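Protein F1 (Vaccinia virus ankara, PDB 4D2M) binds the BH3 segment of the pro-apoptotic protein Bim through a Bcl-2-like helical fold and thereby probably restrains apoptosis of the infected cell. Local coordinates at residues 83-88 / 176-181; 120-125 / 163-168; 136-141 / 169-174. The protein carries 1 engineered substitution. All coordinates share one frame; numbering follows the deposited sequence.

Interaction 1 of 3, residues 83-88 / 176-181; sequences RSYIDI and DYITDI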
loop_
_atom_site.group_PDB
_atom_site.type_symbol
_atom_site.label_atom_id
_atom_site.label_comp_id
_atom_site.label_asym_id
_atom_site.label_seq_id
_atom_site.Cartn_x
_atom_site.Cartn_y
_atom_site.Cartn_z
ATOM N N ARG A 83 -22.925 7.075 14.099
ATOM C CA ARG A 83 -23.350 5.803 14.669
ATOM C C ARG A 83 -24.713 5.394 14.120
ATOM O O ARG A 83 -24.972 4.210 13.903
ATOM C CB ARG A 83 -23.397 5.889 16.194
ATOM C CG ARG A 83 -22.039 6.137 16.827
ATOM C CD ARG A 83 -22.106 6.089 18.348
ATOM N NE ARG A 83 -20.814 6.411 18.948
ATOM C CZ ARG A 83 -20.491 6.172 20.215
ATOM N NH1 ARG A 83 -21.362 5.599 21.037
ATOM N NH2 ARG A 83 -19.287 6.504 20.662
ATOM N N SER A 84 -25.577 6.379 13.896
ATOM C CA SER A 84 -26.888 6.123 13.308
ATOM C C SER A 84 -26.737 5.579 11.890
ATOM O O SER A 84 -27.418 4.631 11.499
ATOM C CB SER A 84 -27.732 7.399 13.294
ATOM O OG SER A 84 -27.724 8.028 14.563
ATOM N N TYR A 85 -25.839 6.190 11.125
ATOM C CA TYR A 85 -25.594 5.768 9.754
ATOM C C TYR A 85 -25.039 4.350 9.729
ATOM O O TYR A 85 -25.359 3.565 8.838
ATOM C CB TYR A 85 -24.629 6.732 9.060
ATOM C CG TYR A 85 -25.170 8.135 8.873
ATOM C CD1 TYR A 85 -26.496 8.442 9.160
ATOM C CD2 TYR A 85 -24.354 9.151 8.401
ATOM C CE1 TYR A 85 -26.987 9.721 8.986
ATOM C CE2 TYR A 85 -24.838 10.433 8.223
ATOM C CZ TYR A 85 -26.154 10.710 8.517
ATOM O OH TYR A 85 -26.645 11.982 8.344
ATOM N N ILE A 86 -24.203 4.029 10.711
ATOM C CA ILE A 86 -23.657 2.684 10.835
ATOM C C ILE A 86 -24.777 1.678 11.109
ATOM O O ILE A 86 -24.804 0.599 10.516
ATOM C CB ILE A 86 -22.584 2.620 11.946
ATOM C CG1 ILE A 86 -21.317 3.340 11.473
ATOM C CG2 ILE A 86 -22.248 1.173 12.308
ATOM C CD1 ILE A 86 -20.247 3.520 12.544
ATOM N N ASP A 87 -25.703 2.034 11.997
ATOM C CA ASP A 87 -26.844 1.169 12.296
ATOM C C ASP A 87 -27.687 0.919 11.050
ATOM O O ASP A 87 -28.136 -0.199 10.809
ATOM C CB ASP A 87 -27.727 1.778 13.392
ATOM C CG ASP A 87 -27.157 1.587 14.786
ATOM O OD1 ASP A 87 -26.261 0.737 14.966
ATOM O OD2 ASP A 87 -27.621 2.287 15.711
ATOM N N ILE A 88 -27.902 1.967 10.264
ATOM C CA ILE A 88 -28.711 1.857 9.057
ATOM C C ILE A 88 -28.044 0.928 8.048
ATOM O O ILE A 88 -28.695 0.058 7.475
ATOM C CB ILE A 88 -28.955 3.242 8.429
ATOM C CG1 ILE A 88 -29.865 4.062 9.345
ATOM C CG2 ILE A 88 -29.599 3.120 7.047
ATOM C CD1 ILE A 88 -29.865 5.541 9.048
ATOM N N ASP A 176 -27.799 10.950 0.050
ATOM C CA ASP A 176 -29.156 11.458 0.183
ATOM C C ASP A 176 -30.076 10.392 0.767
ATOM O O ASP A 176 -30.946 10.697 1.578
ATOM C CB ASP A 176 -29.689 11.942 -1.167
ATOM C CG ASP A 176 -28.947 13.159 -1.687
ATOM O OD1 ASP A 176 -28.305 13.858 -0.874
ATOM O OD2 ASP A 176 -29.008 13.420 -2.907
ATOM N N TYR A 177 -29.874 9.142 0.364
ATOM C CA TYR A 177 -30.693 8.046 0.870
ATOM C C TYR A 177 -30.470 7.825 2.364
ATOM O O TYR A 177 -31.423 7.751 3.135
ATOM C CB TYR A 177 -30.399 6.751 0.109
ATOM C CG TYR A 177 -31.163 6.602 -1.187
ATOM C CD1 TYR A 177 -32.547 6.500 -1.190
ATOM C CD2 TYR A 177 -30.500 6.547 -2.404
ATOM C CE1 TYR A 177 -33.251 6.360 -2.370
ATOM C CE2 TYR A 177 -31.196 6.406 -3.590
ATOM C CZ TYR A 177 -32.571 6.312 -3.566
ATOM O OH TYR A 177 -33.264 6.170 -4.746
ATOM N N ILE A 178 -29.206 7.720 2.765
ATOM C CA ILE A 178 -28.866 7.431 4.155
ATOM C C ILE A 178 -29.307 8.570 5.073
ATOM O O ILE A 178 -29.786 8.330 6.183
ATOM C CB ILE A 178 -27.345 7.191 4.328
ATOM C CG1 ILE A 178 -26.878 6.032 3.443
ATOM C CG2 ILE A 178 -26.989 6.916 5.791
ATOM C CD1 ILE A 178 -27.521 4.695 3.765
ATOM N N THR A 179 -29.151 9.806 4.609
ATOM C CA THR A 179 -29.510 10.967 5.419
ATOM C C THR A 179 -31.023 11.107 5.583
ATOM O O THR A 179 -31.491 11.645 6.585
ATOM C CB THR A 179 -28.955 12.272 4.818
ATOM O OG1 THR A 179 -29.345 12.376 3.444
ATOM C CG2 THR A 179 -27.437 12.307 4.920
ATOM N N ASP A 180 -31.786 10.631 4.602
ATOM C CA ASP A 180 -33.243 10.670 4.685
ATOM C C ASP A 180 -33.739 9.784 5.820
ATOM O O ASP A 180 -34.684 10.134 6.530
ATOM C CB ASP A 180 -33.883 10.225 3.367
ATOM C CG ASP A 180 -33.704 11.239 2.254
ATOM O OD1 ASP A 180 -33.439 12.423 2.553
ATOM O OD2 ASP A 180 -33.831 10.849 1.074
ATOM N N ILE A 181 -33.097 8.633 5.981
ATOM C CA ILE A 181 -33.486 7.675 7.007
ATOM C C ILE A 181 -32.936 8.109 8.363
ATOM O O ILE A 181 -31.736 8.003 8.618
ATOM C CB ILE A 181 -32.990 6.252 6.667
ATOM C CG1 ILE A 181 -33.443 5.858 5.255
ATOM C CG2 ILE A 181 -33.504 5.252 7.699
ATOM C CD1 ILE A 181 -32.896 4.530 4.764
#
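One face of the Tyr85 ring carries the methyl CG2 of Ile178, which sits 4.1 Å from the ring centroid and 26° off the normal, a CH-pi contact. The methyl is displaced toward the root of the ring, with CD1 of Tyr85 its nearest atom at 3.7 Å. Thr179 CG2 approaches the far end of the same side chain obliquely, coming within 3.5 Å of Tyr85 OH. The contact joins helix 80-99 to the C-terminal helix 172-180 of the all-helical, Bcl-2-like bundle; the two local axes cross steeply, at 105°, so the meeting is confined to a few side chains. Tyr85 CG is anti to the carbonyl carbon (chi1 -65°), and from there the phenol end reaches the Thr179 methyl. The Tyr85 hydroxyl is hydrogen-bonded to Glu54 of the second subunit, whose Val58 and Ala61 pack on Ile178 and Tyr85 respectively. Helix 54-77 of that subunit thus packs against this junction, consistent with a domain-swapped dimer. One turn further along helix 80-99, Ile88 slides past Ile178 in the opposite direction, its CG2 4.2 Å from Ile178 CD1. Beyond the end of helix 172-180, Ile181 leaves helical geometry and turns its side chain to Ile88. Ile88 CD1 lies 3.9 Å from Ile181 CG2, an ordinary packing distance. The same CD1 comes to 3.1 Å from Ile181 O, short for a methyl against a carbonyl oxygen.

Interaction 2 of 3, residues 120-125 / 163-168; sequences DFNNEV and TLLSHT. Engineered in segment 120-125: Phe121 (natural residue Ile).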
loop_
_atom_site.group_PDB
_atom_site.type_symbol
_atom_site.label_atom_id
_atom_site.label_comp_id
_atom_site.label_asym_id
_atom_site.label_seq_id
_atom_site.Cartn_x
_atom_site.Cartn_y
_atom_site.Cartn_z
ATOM N N ASP A 120 -10.516 -2.362 -11.985
ATOM C CA ASP A 120 -11.510 -2.411 -13.052
ATOM C C ASP A 120 -12.923 -2.556 -12.498
ATOM O O ASP A 120 -13.861 -1.975 -13.039
ATOM C CB ASP A 120 -11.218 -3.562 -14.017
ATOM C CG ASP A 120 -10.027 -3.284 -14.918
ATOM O OD1 ASP A 120 -9.823 -2.110 -15.292
ATOM O OD2 ASP A 120 -9.301 -4.242 -15.258
ATOM N N PHE A 121 -13.083 -3.336 -11.434
ATOM C CA PHE A 121 -14.406 -3.517 -10.844
ATOM C C PHE A 121 -14.919 -2.195 -10.287
ATOM O O PHE A 121 -16.088 -1.859 -10.458
ATOM C CB PHE A 121 -14.394 -4.579 -9.741
ATOM C CG PHE A 121 -15.737 -4.784 -9.095
ATOM C CD1 PHE A 121 -16.792 -5.317 -9.819
ATOM C CD2 PHE A 121 -15.956 -4.416 -7.778
ATOM C CE1 PHE A 121 -18.034 -5.496 -9.235
ATOM C CE2 PHE A 121 -17.196 -4.596 -7.189
ATOM C CZ PHE A 121 -18.235 -5.133 -7.920
ATOM N N ASN A 122 -14.041 -1.449 -9.626
ATOM C CA ASN A 122 -14.395 -0.133 -9.108
ATOM C C ASN A 122 -14.985 0.758 -10.191
ATOM O O ASN A 122 -16.000 1.419 -9.979
ATOM C CB ASN A 122 -13.172 0.549 -8.497
ATOM C CG ASN A 122 -13.463 1.972 -8.057
ATOM O OD1 ASN A 122 -13.981 2.203 -6.965
ATOM N ND2 ASN A 122 -13.139 2.933 -8.913
ATOM N N ASN A 123 -14.347 0.757 -11.357
ATOM C CA ASN A 123 -14.765 1.597 -12.472
ATOM C C ASN A 123 -16.115 1.169 -13.045
ATOM O O ASN A 123 -16.920 2.012 -13.442
ATOM C CB ASN A 123 -13.695 1.583 -13.571
ATOM C CG ASN A 123 -12.390 2.228 -13.126
ATOM O OD1 ASN A 123 -12.349 2.944 -12.124
ATOM N ND2 ASN A 123 -11.319 1.984 -13.877
ATOM N N GLU A 124 -16.363 -0.136 -13.082
ATOM C CA GLU A 124 -17.646 -0.651 -13.553
ATOM C C GLU A 124 -18.757 -0.311 -12.566
ATOM O O GLU A 124 -19.870 0.021 -12.965
ATOM C CB GLU A 124 -17.582 -2.165 -13.768
ATOM C CG GLU A 124 -16.581 -2.610 -14.825
ATOM C CD GLU A 124 -16.833 -1.989 -16.188
ATOM O OE1 GLU A 124 -17.994 -1.631 -16.480
ATOM O OE2 GLU A 124 -15.864 -1.853 -16.966
ATOM N N VAL A 125 -18.452 -0.402 -11.276
ATOM C CA VAL A 125 -19.398 -0.007 -10.238
ATOM C C VAL A 125 -19.726 1.474 -10.392
ATOM O O VAL A 125 -20.892 1.865 -10.343
ATOM C CB VAL A 125 -18.832 -0.292 -8.822
ATOM C CG1 VAL A 125 -19.675 0.359 -7.720
ATOM C CG2 VAL A 125 -18.750 -1.787 -8.586
ATOM N N THR A 163 -11.470 1.109 1.176
ATOM C CA THR A 163 -11.281 2.550 1.075
ATOM C C THR A 163 -11.709 3.053 -0.300
ATOM O O THR A 163 -12.520 3.971 -0.406
ATOM C CB THR A 163 -9.816 2.930 1.345
ATOM O OG1 THR A 163 -9.444 2.461 2.647
ATOM C CG2 THR A 163 -9.616 4.440 1.277
ATOM N N LEU A 164 -11.180 2.429 -1.347
ATOM C CA LEU A 164 -11.519 2.803 -2.714
ATOM C C LEU A 164 -13.019 2.699 -2.981
ATOM O O LEU A 164 -13.650 3.669 -3.395
ATOM C CB LEU A 164 -10.751 1.924 -3.706
ATOM C CG LEU A 164 -11.156 2.024 -5.177
ATOM C CD1 LEU A 164 -11.141 3.465 -5.658
ATOM C CD2 LEU A 164 -10.232 1.166 -6.037
ATOM N N LEU A 165 -13.591 1.524 -2.742
ATOM C CA LEU A 165 -14.982 1.284 -3.109
ATOM C C LEU A 165 -15.952 2.137 -2.294
ATOM O O LEU A 165 -17.025 2.489 -2.782
ATOM C CB LEU A 165 -15.327 -0.197 -2.954
ATOM C CG LEU A 165 -15.162 -1.048 -4.217
ATOM C CD1 LEU A 165 -16.206 -0.675 -5.269
ATOM C CD2 LEU A 165 -13.754 -0.936 -4.793
ATOM N N SER A 166 -15.572 2.482 -1.068
ATOM C CA SER A 166 -16.412 3.327 -0.222
ATOM C C SER A 166 -16.604 4.710 -0.845
ATOM O O SER A 166 -17.702 5.267 -0.815
ATOM C CB SER A 166 -15.811 3.459 1.179
ATOM O OG SER A 166 -14.502 3.998 1.125
ATOM N N HIS A 167 -15.532 5.263 -1.403
ATOM C CA HIS A 167 -15.624 6.516 -2.147
ATOM C C HIS A 167 -16.603 6.371 -3.303
ATOM O O HIS A 167 -17.509 7.186 -3.470
ATOM C CB HIS A 167 -14.255 6.938 -2.687
ATOM C CG HIS A 167 -13.392 7.632 -1.680
ATOM N ND1 HIS A 167 -13.412 8.998 -1.500
ATOM C CD2 HIS A 167 -12.478 7.151 -0.806
ATOM C CE1 HIS A 167 -12.550 9.328 -0.555
ATOM N NE2 HIS A 167 -11.970 8.226 -0.117
ATOM N N THR A 168 -16.411 5.319 -4.094
ATOM C CA THR A 168 -17.216 5.084 -5.285
ATOM C C THR A 168 -18.690 4.844 -4.960
ATOM O O THR A 168 -19.568 5.306 -5.686
ATOM C CB THR A 168 -16.687 3.875 -6.079
ATOM O OG1 THR A 168 -15.280 4.029 -6.305
ATOM C CG2 THR A 168 -17.406 3.747 -7.419
#
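The first torsions of Asn122 and Thr168 bring their polar ends together: Asn122 CG is anti to the backbone N (chi1 175°), while Thr168 OG1 lies beside its own backbone N (chi1 -51°) and faces the amide. Thr168 OG1 donates to Asn122 OD1, although the modelled 2.3 Å is too short to be taken literally. The bond lies inside the Bcl-2-like helical bundle, where helices 118-131 and 155-169 run almost parallel, 11° apart, with local axes 10.0 Å from each other. Leu164 reaches toward Asn122 tip to tip, its CG 3.3 Å from Asn122 OD1, so leucine carbons flank the carboxamide oxygen. Leu165 CD2 closes in at 3.8 Å from the same oxygen. The polar cluster continues into the third subunit: Asn123 of that subunit gives its ND2 to Thr168 OG1 and accepts Asn122 ND2 on its OD1, so these amides also serve a subunit interface. Phe121, an engineered residue, has Val125 CG2 over one face, toward the rim, and meets Phe144, while also packing on an apolar side chain of the bound peptide. Between the helices, Val125 CG1 lies 4.1 Å from Thr168 CG2, and Val125 CG2 lies 4.3 Å from Leu165 CD1.

Interaction 3 of 3, residues 136-141 / 169-174; sequences GVRLAT and ICDDCF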
loop_
_atom_site.group_PDB
_atom_site.type_symbol
_atom_site.label_atom_id
_atom_site.label_comp_id
_atom_site.label_asym_id
_atom_site.label_seq_id
_atom_site.Cartn_x
_atom_site.Cartn_y
_atom_site.Cartn_z
ATOM N N GLY A 136 -30.960 0.127 -3.924
ATOM C CA GLY A 136 -30.623 -1.286 -3.944
ATOM C C GLY A 136 -29.236 -1.621 -4.464
ATOM O O GLY A 136 -28.516 -2.407 -3.847
ATOM N N VAL A 137 -28.857 -1.042 -5.599
ATOM C CA VAL A 137 -27.584 -1.388 -6.222
ATOM C C VAL A 137 -26.416 -0.948 -5.338
ATOM O O VAL A 137 -25.350 -1.563 -5.346
ATOM C CB VAL A 137 -27.452 -0.764 -7.638
ATOM C CG1 VAL A 137 -27.354 0.763 -7.583
ATOM C CG2 VAL A 137 -26.255 -1.356 -8.372
ATOM N N ARG A 138 -26.638 0.101 -4.555
ATOM C CA ARG A 138 -25.614 0.619 -3.660
ATOM C C ARG A 138 -25.461 -0.275 -2.435
ATOM O O ARG A 138 -24.342 -0.563 -2.008
ATOM C CB ARG A 138 -25.952 2.052 -3.250
ATOM C CG ARG A 138 -25.663 3.051 -4.356
ATOM C CD ARG A 138 -26.615 4.235 -4.359
ATOM N NE ARG A 138 -26.238 5.191 -5.401
ATOM C CZ ARG A 138 -26.665 5.142 -6.661
ATOM N NH1 ARG A 138 -27.505 4.192 -7.053
ATOM N NH2 ARG A 138 -26.254 6.053 -7.534
ATOM N N LEU A 139 -26.585 -0.719 -1.882
ATOM C CA LEU A 139 -26.573 -1.653 -0.762
ATOM C C LEU A 139 -25.998 -3.007 -1.175
ATOM O O LEU A 139 -25.272 -3.641 -0.408
ATOM C CB LEU A 139 -27.988 -1.843 -0.207
ATOM C CG LEU A 139 -28.636 -0.624 0.452
ATOM C CD1 LEU A 139 -30.076 -0.931 0.841
ATOM C CD2 LEU A 139 -27.839 -0.174 1.668
ATOM N N ALA A 140 -26.325 -3.443 -2.387
ATOM C CA ALA A 140 -25.856 -4.729 -2.886
ATOM C C ALA A 140 -24.345 -4.715 -3.096
ATOM O O ALA A 140 -23.664 -5.712 -2.848
ATOM C CB ALA A 140 -26.569 -5.083 -4.178
ATOM N N THR A 141 -23.821 -3.584 -3.554
ATOM C CA THR A 141 -22.389 -3.468 -3.804
ATOM C C THR A 141 -21.615 -3.527 -2.492
ATOM O O THR A 141 -20.585 -4.190 -2.399
ATOM C CB THR A 141 -22.039 -2.163 -4.539
ATOM O OG1 THR A 141 -22.791 -2.080 -5.756
ATOM C CG2 THR A 141 -20.554 -2.121 -4.866
ATOM N N ILE A 169 -18.960 4.118 -3.879
ATOM C CA ILE A 169 -20.333 3.779 -3.512
ATOM C C ILE A 169 -21.059 4.973 -2.901
ATOM O O ILE A 169 -22.246 5.179 -3.146
ATOM C CB ILE A 169 -20.374 2.597 -2.520
ATOM C CG1 ILE A 169 -19.878 1.321 -3.200
ATOM C CG2 ILE A 169 -21.795 2.360 -2.000
ATOM C CD1 ILE A 169 -19.502 0.218 -2.237
ATOM N N CYS A 170 -20.347 5.760 -2.102
ATOM C CA CYS A 170 -20.965 6.887 -1.416
ATOM C C CYS A 170 -21.036 8.117 -2.309
ATOM O O CYS A 170 -20.395 9.131 -2.037
ATOM C CB CYS A 170 -20.200 7.215 -0.136
ATOM S SG CYS A 170 -20.265 5.902 1.093
ATOM N N ASP A 171 -21.813 8.018 -3.383
ATOM C CA ASP A 171 -22.068 9.170 -4.237
ATOM C C ASP A 171 -23.170 10.006 -3.600
ATOM O O ASP A 171 -23.754 9.601 -2.594
ATOM C CB ASP A 171 -22.450 8.733 -5.654
ATOM C CG ASP A 171 -23.707 7.879 -5.692
ATOM O OD1 ASP A 171 -24.194 7.466 -4.617
ATOM O OD2 ASP A 171 -24.201 7.606 -6.807
ATOM N N ASP A 172 -23.444 11.171 -4.178
ATOM C CA ASP A 172 -24.432 12.090 -3.623
ATOM C C ASP A 172 -25.781 11.404 -3.447
ATOM O O ASP A 172 -26.488 11.640 -2.467
ATOM C CB ASP A 172 -24.583 13.317 -4.524
ATOM C CG ASP A 172 -23.283 14.080 -4.690
ATOM O OD1 ASP A 172 -22.508 14.156 -3.714
ATOM O OD2 ASP A 172 -23.035 14.600 -5.798
ATOM N N CYS A 173 -26.123 10.544 -4.399
ATOM C CA CYS A 173 -27.384 9.817 -4.361
ATOM C C CYS A 173 -27.481 8.909 -3.138
ATOM O O CYS A 173 -28.504 8.888 -2.456
ATOM C CB CYS A 173 -27.551 8.995 -5.639
ATOM S SG CYS A 173 -28.790 7.696 -5.524
ATOM N N PHE A 174 -26.416 8.162 -2.859
ATOM C CA PHE A 174 -26.407 7.262 -1.708
ATOM C C PHE A 174 -26.479 8.049 -0.408
ATOM O O PHE A 174 -27.208 7.680 0.511
ATOM C CB PHE A 174 -25.156 6.383 -1.704
ATOM C CG PHE A 174 -25.147 5.355 -0.603
ATOM C CD1 PHE A 174 -26.121 4.369 -0.547
ATOM C CD2 PHE A 174 -24.165 5.375 0.374
ATOM C CE1 PHE A 174 -26.115 3.423 0.466
ATOM C CE2 PHE A 174 -24.152 4.433 1.386
ATOM C CZ PHE A 174 -25.128 3.455 1.432
#
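Arg138 and Asp171 cross at about a right angle, yet their flat ends lie nearly coplanar, the guanidinium and carboxylate planes only 21° apart. The arginine grips the acid side-on, one nitrogen to each oxygen. Arg138 NE points almost straight at Asp171 OD1 (3.2 Å, 177°), and NH2 of Arg138 makes the shorter bond, 2.7 Å, to Asp171 OD2. Both oxygens use their syn lone pairs, the in-plane geometry of a side-on, bidentate salt bridge. Cys173 SG lies over the centre of one guanidinium face, 3.5 Å from Arg138 CZ. The remaining nitrogen, NH1, is held by the carbonyls of Asn132 and Gly134 in the loop before helix 135-150. Asp171, its CG between the backbone N and the carbonyl carbon (chi1 60°), keeps its carboxylate near the start of helix 172-180 as the N-cap, and OD1 also accepts Phe174 N, which approaches from above the carboxylate plane at 2.9 Å. The buried charge of Arg138 is thereby tied to the start of the last helix of this Bcl-2-like bundle, directly after the inverse gamma turn centred on Cys170. Helix 135-150 also borders the ligand site, since Gly136 N, Val137, Leu139, Ala140 and Thr141 all touch the bound peptide. Phe174 slides past Arg138 in the opposite direction, its CD1 3.6 Å from Arg138 CB, while Leu139 CD2 reaches the ring edge, 4.2 Å from Phe174 CE1. Further along, Thr141 and Ile169 pass each other in opposite directions. Thr141 OG1 donates to Val137 O, leaving the methyl CG2 to lie 3.7 Å from Ile169 CD1.

How the interactions relate
From the N terminus, helix 80-99 supplies 83-88 first, and interaction 1 closes the longest loop when 176-181 returns at the C-terminal end. Both other contacts fall within this loop. Their segments alternate along the chain, 120-125, 136-141, 163-168 and 169-174, so interactions 2 and 3 cross, and they touch where Val125 CG1 meets Thr141 CG2 at 3.9 Å. Interaction 2 pairs helices 118-131 and 155-169; interaction 3 ties the intervening helix 135-150 to the end of helix 155-169, the turn after it and the start of helix 172-180. Helix 172-180 is shared by interactions 1 and 3, whose centres are 12 Å apart. All three contacts adjoin the second subunit.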